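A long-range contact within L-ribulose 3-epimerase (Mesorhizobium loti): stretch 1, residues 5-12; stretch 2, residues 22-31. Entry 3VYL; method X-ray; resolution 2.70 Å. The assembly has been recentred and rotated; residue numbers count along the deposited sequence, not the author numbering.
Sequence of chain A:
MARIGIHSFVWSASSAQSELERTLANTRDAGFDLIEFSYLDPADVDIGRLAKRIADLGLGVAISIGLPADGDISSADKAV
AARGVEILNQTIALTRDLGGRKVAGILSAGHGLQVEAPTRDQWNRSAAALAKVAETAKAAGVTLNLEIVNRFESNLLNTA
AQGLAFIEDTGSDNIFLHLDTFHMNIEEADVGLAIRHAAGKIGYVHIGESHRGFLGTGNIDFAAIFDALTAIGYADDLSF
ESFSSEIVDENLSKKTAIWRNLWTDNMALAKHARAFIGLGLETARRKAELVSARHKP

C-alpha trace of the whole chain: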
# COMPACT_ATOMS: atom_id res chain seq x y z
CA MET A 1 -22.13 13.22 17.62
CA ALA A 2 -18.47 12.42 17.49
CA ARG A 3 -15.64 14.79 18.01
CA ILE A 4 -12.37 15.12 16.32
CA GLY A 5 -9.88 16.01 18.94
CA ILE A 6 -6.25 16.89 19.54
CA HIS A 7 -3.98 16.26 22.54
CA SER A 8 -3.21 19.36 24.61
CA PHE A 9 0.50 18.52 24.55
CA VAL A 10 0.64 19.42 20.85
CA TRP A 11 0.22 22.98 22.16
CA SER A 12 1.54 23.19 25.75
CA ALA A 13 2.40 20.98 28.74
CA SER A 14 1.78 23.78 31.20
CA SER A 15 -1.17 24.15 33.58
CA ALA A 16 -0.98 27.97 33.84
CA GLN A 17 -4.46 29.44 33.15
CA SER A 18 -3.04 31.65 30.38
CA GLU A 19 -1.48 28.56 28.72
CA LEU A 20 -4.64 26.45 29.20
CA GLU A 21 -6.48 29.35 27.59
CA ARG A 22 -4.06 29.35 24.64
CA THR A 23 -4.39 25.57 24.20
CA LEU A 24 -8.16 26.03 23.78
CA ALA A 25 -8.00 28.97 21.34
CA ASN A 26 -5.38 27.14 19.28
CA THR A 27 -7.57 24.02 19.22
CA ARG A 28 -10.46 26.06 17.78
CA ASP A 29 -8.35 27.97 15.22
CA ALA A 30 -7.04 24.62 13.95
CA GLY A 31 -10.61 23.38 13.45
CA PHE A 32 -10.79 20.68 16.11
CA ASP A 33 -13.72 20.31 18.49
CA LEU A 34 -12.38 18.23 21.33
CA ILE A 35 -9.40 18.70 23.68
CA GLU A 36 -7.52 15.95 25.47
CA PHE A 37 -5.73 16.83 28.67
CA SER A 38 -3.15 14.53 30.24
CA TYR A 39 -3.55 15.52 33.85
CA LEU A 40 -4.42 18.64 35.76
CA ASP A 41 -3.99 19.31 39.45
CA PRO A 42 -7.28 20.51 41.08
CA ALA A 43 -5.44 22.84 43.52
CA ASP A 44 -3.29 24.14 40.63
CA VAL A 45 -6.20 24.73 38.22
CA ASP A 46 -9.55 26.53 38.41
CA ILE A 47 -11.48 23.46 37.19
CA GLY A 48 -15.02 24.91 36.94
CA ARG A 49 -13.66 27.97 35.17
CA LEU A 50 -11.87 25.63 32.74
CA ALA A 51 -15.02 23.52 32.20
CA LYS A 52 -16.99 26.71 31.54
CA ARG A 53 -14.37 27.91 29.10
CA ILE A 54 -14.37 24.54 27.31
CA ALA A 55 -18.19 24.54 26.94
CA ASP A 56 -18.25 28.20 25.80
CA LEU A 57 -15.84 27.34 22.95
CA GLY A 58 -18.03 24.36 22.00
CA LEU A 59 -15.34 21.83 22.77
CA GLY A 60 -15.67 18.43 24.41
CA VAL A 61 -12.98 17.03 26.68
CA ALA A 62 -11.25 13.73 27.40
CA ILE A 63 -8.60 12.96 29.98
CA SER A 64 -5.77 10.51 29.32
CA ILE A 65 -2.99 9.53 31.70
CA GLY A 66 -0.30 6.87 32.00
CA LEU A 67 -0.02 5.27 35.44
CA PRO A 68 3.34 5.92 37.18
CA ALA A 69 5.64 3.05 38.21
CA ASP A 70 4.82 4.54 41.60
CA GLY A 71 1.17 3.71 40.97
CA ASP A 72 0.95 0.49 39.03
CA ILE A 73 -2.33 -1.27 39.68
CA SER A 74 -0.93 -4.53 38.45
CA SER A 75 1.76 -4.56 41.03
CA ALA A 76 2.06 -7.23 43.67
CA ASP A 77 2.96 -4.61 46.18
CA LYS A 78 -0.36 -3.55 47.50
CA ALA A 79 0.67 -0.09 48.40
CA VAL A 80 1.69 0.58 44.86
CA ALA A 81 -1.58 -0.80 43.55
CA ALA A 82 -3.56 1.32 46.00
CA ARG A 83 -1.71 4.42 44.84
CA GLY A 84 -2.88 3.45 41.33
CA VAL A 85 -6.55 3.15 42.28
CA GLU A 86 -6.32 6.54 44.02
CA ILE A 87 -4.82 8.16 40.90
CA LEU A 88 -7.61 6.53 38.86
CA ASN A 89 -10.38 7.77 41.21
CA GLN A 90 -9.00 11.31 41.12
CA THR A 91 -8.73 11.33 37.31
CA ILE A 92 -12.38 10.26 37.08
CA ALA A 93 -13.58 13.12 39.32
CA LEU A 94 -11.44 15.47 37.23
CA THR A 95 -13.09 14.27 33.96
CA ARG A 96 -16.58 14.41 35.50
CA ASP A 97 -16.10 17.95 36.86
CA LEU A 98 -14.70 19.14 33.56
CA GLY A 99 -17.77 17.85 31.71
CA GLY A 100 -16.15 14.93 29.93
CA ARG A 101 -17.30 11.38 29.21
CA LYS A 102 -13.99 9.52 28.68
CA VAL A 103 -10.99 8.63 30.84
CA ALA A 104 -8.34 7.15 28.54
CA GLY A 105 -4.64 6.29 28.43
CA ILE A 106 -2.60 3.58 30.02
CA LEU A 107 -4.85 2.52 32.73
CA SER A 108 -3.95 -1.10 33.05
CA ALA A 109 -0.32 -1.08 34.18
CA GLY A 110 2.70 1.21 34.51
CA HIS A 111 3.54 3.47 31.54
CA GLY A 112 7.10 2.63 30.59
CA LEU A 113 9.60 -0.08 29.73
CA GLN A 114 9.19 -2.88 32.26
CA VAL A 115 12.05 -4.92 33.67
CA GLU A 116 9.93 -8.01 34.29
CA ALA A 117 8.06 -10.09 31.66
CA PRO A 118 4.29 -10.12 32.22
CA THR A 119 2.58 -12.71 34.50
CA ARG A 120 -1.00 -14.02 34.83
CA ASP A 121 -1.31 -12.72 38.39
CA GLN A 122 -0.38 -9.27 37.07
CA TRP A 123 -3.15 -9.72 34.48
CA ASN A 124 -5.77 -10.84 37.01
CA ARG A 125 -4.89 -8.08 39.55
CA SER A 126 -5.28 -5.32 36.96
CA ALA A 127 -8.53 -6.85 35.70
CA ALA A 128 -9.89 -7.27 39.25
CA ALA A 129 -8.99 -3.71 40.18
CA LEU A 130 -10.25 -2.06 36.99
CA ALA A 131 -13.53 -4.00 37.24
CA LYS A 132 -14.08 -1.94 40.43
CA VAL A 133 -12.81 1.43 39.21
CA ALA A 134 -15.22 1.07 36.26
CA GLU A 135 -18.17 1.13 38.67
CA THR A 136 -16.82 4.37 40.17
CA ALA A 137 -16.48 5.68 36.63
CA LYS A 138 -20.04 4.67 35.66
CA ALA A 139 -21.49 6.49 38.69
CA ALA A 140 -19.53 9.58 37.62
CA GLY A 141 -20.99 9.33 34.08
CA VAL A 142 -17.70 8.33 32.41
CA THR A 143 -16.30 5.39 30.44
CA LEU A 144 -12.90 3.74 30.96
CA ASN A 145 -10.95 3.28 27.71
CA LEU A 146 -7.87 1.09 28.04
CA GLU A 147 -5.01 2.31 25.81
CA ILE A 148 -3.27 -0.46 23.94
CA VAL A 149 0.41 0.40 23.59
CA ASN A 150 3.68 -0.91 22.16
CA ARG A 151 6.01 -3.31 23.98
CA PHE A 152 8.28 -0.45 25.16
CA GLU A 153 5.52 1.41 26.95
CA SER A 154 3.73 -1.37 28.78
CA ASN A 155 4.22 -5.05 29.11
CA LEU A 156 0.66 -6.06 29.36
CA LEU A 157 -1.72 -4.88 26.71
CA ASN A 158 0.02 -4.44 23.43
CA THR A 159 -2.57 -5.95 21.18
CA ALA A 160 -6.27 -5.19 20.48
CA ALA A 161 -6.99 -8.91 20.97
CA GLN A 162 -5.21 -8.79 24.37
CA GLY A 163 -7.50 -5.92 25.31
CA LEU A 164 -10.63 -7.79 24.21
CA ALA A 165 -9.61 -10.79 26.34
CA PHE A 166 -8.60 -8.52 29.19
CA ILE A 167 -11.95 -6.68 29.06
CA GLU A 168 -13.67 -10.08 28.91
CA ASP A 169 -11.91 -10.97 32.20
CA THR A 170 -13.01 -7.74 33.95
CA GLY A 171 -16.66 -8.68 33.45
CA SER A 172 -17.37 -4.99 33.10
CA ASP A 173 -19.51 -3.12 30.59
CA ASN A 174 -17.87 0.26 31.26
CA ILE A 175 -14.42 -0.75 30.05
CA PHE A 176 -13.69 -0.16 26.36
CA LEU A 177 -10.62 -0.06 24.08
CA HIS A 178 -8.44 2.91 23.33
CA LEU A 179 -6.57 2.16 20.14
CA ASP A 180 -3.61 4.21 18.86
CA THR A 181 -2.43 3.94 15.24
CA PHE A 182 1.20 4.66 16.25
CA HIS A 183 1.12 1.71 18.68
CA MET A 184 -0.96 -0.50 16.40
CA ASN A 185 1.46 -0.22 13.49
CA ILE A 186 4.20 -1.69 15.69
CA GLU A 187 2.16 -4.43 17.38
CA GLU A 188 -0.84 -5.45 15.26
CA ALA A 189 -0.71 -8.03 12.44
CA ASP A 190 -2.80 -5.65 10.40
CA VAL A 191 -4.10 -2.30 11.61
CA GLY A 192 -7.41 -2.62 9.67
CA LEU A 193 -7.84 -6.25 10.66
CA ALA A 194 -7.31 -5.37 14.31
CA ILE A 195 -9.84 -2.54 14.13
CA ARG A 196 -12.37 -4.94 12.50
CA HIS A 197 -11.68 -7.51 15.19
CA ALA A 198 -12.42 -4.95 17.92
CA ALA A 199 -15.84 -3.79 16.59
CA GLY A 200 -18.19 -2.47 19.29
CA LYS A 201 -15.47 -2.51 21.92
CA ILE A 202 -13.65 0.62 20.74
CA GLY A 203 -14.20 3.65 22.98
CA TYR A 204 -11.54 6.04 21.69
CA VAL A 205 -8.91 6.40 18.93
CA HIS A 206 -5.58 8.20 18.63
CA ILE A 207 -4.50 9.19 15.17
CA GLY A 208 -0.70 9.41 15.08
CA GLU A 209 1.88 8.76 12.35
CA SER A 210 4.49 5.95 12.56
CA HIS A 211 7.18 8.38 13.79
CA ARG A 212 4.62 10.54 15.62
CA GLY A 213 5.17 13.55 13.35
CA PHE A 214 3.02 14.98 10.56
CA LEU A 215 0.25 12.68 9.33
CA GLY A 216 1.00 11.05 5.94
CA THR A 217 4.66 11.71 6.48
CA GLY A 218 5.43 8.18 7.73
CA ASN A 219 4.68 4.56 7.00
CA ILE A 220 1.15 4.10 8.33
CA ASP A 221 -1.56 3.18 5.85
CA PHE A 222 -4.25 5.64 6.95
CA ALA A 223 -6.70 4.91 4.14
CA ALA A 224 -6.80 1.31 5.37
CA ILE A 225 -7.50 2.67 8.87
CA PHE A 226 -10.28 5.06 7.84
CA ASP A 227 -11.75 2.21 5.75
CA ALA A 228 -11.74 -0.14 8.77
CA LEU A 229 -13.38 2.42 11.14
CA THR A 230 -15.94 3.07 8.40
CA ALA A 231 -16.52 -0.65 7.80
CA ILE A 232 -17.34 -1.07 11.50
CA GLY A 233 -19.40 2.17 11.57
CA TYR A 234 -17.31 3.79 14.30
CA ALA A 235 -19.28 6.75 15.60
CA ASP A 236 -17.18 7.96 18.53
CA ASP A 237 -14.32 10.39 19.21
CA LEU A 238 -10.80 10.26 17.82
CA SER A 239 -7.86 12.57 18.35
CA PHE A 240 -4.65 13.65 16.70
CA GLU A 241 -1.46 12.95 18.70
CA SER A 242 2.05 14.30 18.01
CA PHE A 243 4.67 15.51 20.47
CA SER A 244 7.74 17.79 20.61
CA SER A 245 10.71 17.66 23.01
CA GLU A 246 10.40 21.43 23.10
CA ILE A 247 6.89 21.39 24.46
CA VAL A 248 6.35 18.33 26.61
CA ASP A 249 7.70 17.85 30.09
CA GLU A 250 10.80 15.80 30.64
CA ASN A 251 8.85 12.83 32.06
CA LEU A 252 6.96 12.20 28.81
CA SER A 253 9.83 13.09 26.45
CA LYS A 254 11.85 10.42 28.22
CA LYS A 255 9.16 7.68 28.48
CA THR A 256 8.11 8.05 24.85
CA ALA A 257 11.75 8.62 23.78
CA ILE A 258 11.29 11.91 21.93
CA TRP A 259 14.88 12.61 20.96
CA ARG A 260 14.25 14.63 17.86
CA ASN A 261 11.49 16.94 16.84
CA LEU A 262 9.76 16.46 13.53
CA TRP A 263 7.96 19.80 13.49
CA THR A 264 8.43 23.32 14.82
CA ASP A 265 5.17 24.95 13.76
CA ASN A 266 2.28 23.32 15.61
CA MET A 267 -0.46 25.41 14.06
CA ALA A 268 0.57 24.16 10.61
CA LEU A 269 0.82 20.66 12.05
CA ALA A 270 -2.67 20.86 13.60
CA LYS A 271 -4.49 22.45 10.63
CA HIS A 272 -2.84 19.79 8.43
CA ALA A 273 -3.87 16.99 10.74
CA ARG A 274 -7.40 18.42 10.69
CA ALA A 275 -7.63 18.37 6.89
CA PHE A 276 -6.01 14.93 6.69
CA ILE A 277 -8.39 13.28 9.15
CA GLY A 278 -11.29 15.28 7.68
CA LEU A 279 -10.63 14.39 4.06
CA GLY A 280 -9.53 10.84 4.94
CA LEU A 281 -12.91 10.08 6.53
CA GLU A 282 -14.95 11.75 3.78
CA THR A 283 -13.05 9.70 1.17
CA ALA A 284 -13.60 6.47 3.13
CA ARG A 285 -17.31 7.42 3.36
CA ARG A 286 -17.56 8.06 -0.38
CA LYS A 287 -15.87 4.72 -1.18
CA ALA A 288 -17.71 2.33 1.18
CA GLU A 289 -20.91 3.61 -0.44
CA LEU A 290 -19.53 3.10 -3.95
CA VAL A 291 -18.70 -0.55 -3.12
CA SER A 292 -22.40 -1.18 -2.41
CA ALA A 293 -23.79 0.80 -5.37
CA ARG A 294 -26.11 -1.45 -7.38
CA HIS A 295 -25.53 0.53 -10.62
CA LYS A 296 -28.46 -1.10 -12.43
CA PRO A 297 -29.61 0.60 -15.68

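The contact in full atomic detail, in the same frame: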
# COMPACT_ATOMS: atom_id res chain seq x y z
N GLY A 5 -10.70 15.31 17.96
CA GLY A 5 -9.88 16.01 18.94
C GLY A 5 -8.41 16.14 18.64
O GLY A 5 -7.92 15.73 17.57
N ILE A 6 -7.69 16.71 19.60
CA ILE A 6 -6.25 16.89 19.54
C ILE A 6 -5.74 16.87 20.99
O ILE A 6 -6.44 17.33 21.89
CB ILE A 6 -5.89 18.21 18.81
CG1 ILE A 6 -4.38 18.34 18.57
CG2 ILE A 6 -6.45 19.42 19.55
CD1 ILE A 6 -3.99 19.48 17.66
N HIS A 7 -4.56 16.32 21.20
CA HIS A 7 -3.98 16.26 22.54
C HIS A 7 -3.40 17.60 22.92
O HIS A 7 -2.68 18.22 22.13
CB HIS A 7 -2.90 15.19 22.60
CG HIS A 7 -2.57 14.76 24.00
ND1 HIS A 7 -2.79 13.50 24.44
CD2 HIS A 7 -2.02 15.46 25.07
CE1 HIS A 7 -2.41 13.41 25.73
NE2 HIS A 7 -1.93 14.61 26.11
N SER A 8 -3.69 18.06 24.13
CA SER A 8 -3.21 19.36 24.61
C SER A 8 -1.71 19.54 24.40
O SER A 8 -1.25 20.63 24.04
CB SER A 8 -3.57 19.59 26.09
OG SER A 8 -3.30 18.45 26.89
N PHE A 9 -0.96 18.46 24.59
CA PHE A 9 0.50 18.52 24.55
C PHE A 9 1.07 18.81 23.18
O PHE A 9 2.28 18.96 23.05
CB PHE A 9 1.13 17.26 25.15
CG PHE A 9 0.90 17.09 26.63
CD1 PHE A 9 0.30 18.09 27.39
CD2 PHE A 9 1.31 15.93 27.27
CE1 PHE A 9 0.10 17.93 28.75
CE2 PHE A 9 1.11 15.76 28.63
CZ PHE A 9 0.51 16.76 29.37
N VAL A 10 0.23 18.88 22.15
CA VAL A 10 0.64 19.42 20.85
C VAL A 10 0.89 20.92 21.03
O VAL A 10 1.74 21.50 20.35
CB VAL A 10 -0.46 19.23 19.76
CG1 VAL A 10 -0.09 19.97 18.48
CG2 VAL A 10 -0.71 17.76 19.48
N TRP A 11 0.16 21.53 21.95
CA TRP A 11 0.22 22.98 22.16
C TRP A 11 1.12 23.37 23.33
O TRP A 11 2.06 24.14 23.15
CB TRP A 11 -1.18 23.53 22.38
CG TRP A 11 -2.18 23.27 21.27
CD1 TRP A 11 -3.38 22.58 21.37
CD2 TRP A 11 -2.12 23.73 19.88
NE1 TRP A 11 -4.04 22.57 20.17
CE2 TRP A 11 -3.34 23.25 19.23
CE3 TRP A 11 -1.21 24.46 19.13
CZ2 TRP A 11 -3.61 23.50 17.90
CZ3 TRP A 11 -1.50 24.71 17.78
CH2 TRP A 11 -2.68 24.24 17.19
N SER A 12 0.81 22.87 24.53
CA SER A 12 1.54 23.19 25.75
C SER A 12 1.40 22.09 26.81
O SER A 12 0.40 21.39 26.86
CB SER A 12 1.04 24.51 26.34
OG SER A 12 1.43 24.65 27.71
N ARG A 22 -4.69 29.44 25.96
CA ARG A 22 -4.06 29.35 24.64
C ARG A 22 -4.32 28.00 23.96
O ARG A 22 -4.71 27.95 22.79
CB ARG A 22 -2.56 29.61 24.75
CG ARG A 22 -2.17 31.02 24.35
CD ARG A 22 -1.54 31.03 22.97
NE ARG A 22 -2.08 32.11 22.13
CZ ARG A 22 -1.59 32.47 20.95
NH1 ARG A 22 -0.52 31.86 20.44
NH2 ARG A 22 -2.17 33.45 20.28
N THR A 23 -4.12 26.91 24.70
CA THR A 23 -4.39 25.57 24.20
C THR A 23 -5.77 25.52 23.53
O THR A 23 -5.89 25.12 22.37
CB THR A 23 -4.24 24.54 25.34
OG1 THR A 23 -2.89 24.57 25.82
CG2 THR A 23 -4.52 23.14 24.86
N LEU A 24 -6.78 25.97 24.26
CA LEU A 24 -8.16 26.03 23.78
C LEU A 24 -8.34 26.87 22.52
O LEU A 24 -8.94 26.42 21.55
CB LEU A 24 -9.07 26.52 24.91
CG LEU A 24 -9.65 25.50 25.90
CD1 LEU A 24 -8.80 24.25 26.06
CD2 LEU A 24 -9.92 26.15 27.26
N ALA A 25 -7.83 28.09 22.51
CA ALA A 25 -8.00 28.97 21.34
C ALA A 25 -7.27 28.42 20.11
O ALA A 25 -7.72 28.61 18.97
CB ALA A 25 -7.52 30.39 21.66
N ASN A 26 -6.13 27.76 20.35
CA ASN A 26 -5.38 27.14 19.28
C ASN A 26 -6.15 25.95 18.71
O ASN A 26 -6.29 25.83 17.50
CB ASN A 26 -3.98 26.74 19.75
CG ASN A 26 -3.05 27.94 19.88
OD1 ASN A 26 -3.51 29.08 19.98
ND2 ASN A 26 -1.75 27.69 19.87
N THR A 27 -6.68 25.10 19.60
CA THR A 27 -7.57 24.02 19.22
C THR A 27 -8.67 24.48 18.25
O THR A 27 -8.86 23.88 17.18
CB THR A 27 -8.22 23.37 20.46
OG1 THR A 27 -7.19 22.89 21.34
CG2 THR A 27 -9.10 22.21 20.06
N ARG A 28 -9.39 25.53 18.62
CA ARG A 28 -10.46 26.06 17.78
C ARG A 28 -9.98 26.64 16.45
O ARG A 28 -10.60 26.39 15.41
CB ARG A 28 -11.29 27.10 18.54
CG ARG A 28 -12.34 26.53 19.48
CD ARG A 28 -13.64 26.18 18.75
NE ARG A 28 -14.28 27.34 18.11
CZ ARG A 28 -15.45 27.31 17.48
NH1 ARG A 28 -16.15 26.18 17.40
NH2 ARG A 28 -15.94 28.42 16.93
N ASP A 29 -8.89 27.41 16.46
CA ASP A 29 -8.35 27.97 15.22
C ASP A 29 -7.91 26.90 14.23
O ASP A 29 -7.96 27.11 13.01
CB ASP A 29 -7.19 28.91 15.50
CG ASP A 29 -7.63 30.20 16.17
OD1 ASP A 29 -6.89 31.20 16.08
OD2 ASP A 29 -8.72 30.21 16.80
N ALA A 30 -7.48 25.76 14.76
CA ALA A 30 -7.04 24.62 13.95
C ALA A 30 -8.22 23.83 13.38
O ALA A 30 -8.05 23.06 12.44
CB ALA A 30 -6.14 23.72 14.78
N GLY A 31 -9.40 24.01 13.96
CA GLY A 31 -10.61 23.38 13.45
C GLY A 31 -11.05 22.12 14.18
O GLY A 31 -11.94 21.41 13.72

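The contact between residues 5-12 and 22-31 of L-ribulose 3-epimerase is a packing contact built around one aromatic side chain: Trp11 lies along a helix, and no clear hydrogen bond crosses between the stretches. It illustrates a general principle, that a single large ring can fasten an irregular segment to a helix when it meets residues recurring along one helical side.

Stretch 1 enters as a strand and then turns through residues with helical backbone angles, held by local bonds such as Trp11 N to Ser8 O at 2.7 Å and Ser12 N to Ser8 O at 3.1 Å. This turn brings Trp11 close to the helix, its CA 5.7 Å from the CA of Thr23, with its CA-to-CB bond pointing toward the other stretch. From there the indole, with chi1 in the m well, touches Thr23, Asn26, Thr27 and Ala30. The spacing of three and four residues is that of one side of a helix, and residues up to two turns apart can converge on one ring, because their side chains and a backbone carbonyl reach in to meet it.

Each neighbour meets a different part of the ring. Asn26 CB sits 3.4 Å from the centroid of the six-membered ring of Trp11 and only 6° off its normal, a CH-pi contact placed almost squarely over the face. Thr23 O lies over the same face, 3.7 Å from Trp11 CD1, and Thr23 CG2 is equally close to that carbon. At the edge, near the ring plane, Ala30 CB packs against Trp11 CZ2 at 4.0 Å, an apolar contact between a small methyl group and the ring.

Thr27 approaches the ring obliquely, with its OG1 3.4 Å from Trp11 NE1, a separation that leaves open whether a hydrogen bond forms. The same hydroxyl has a definite partner within the helix: Thr27 OG1 donates to Thr23 O at 2.8 Å. That carbonyl also accepts the regular helical bond from Thr27 N at 2.9 Å, so the oxygen facing the indole is already engaged by its own helix.

Smaller methyl contacts extend the packing beyond the indole. Ile6, pointing toward the helix from the strand, places CG2 3.9 Å from Thr27 CG2, while Ser8 CB lies 3.9 Å from Thr23 CG2. The two threonines thus serve both parts of stretch 1, presenting methyl groups to the strand and turn as well as lining the tryptophan. The stretches together bury 337 Å², and Trp11 has the largest share of any residue.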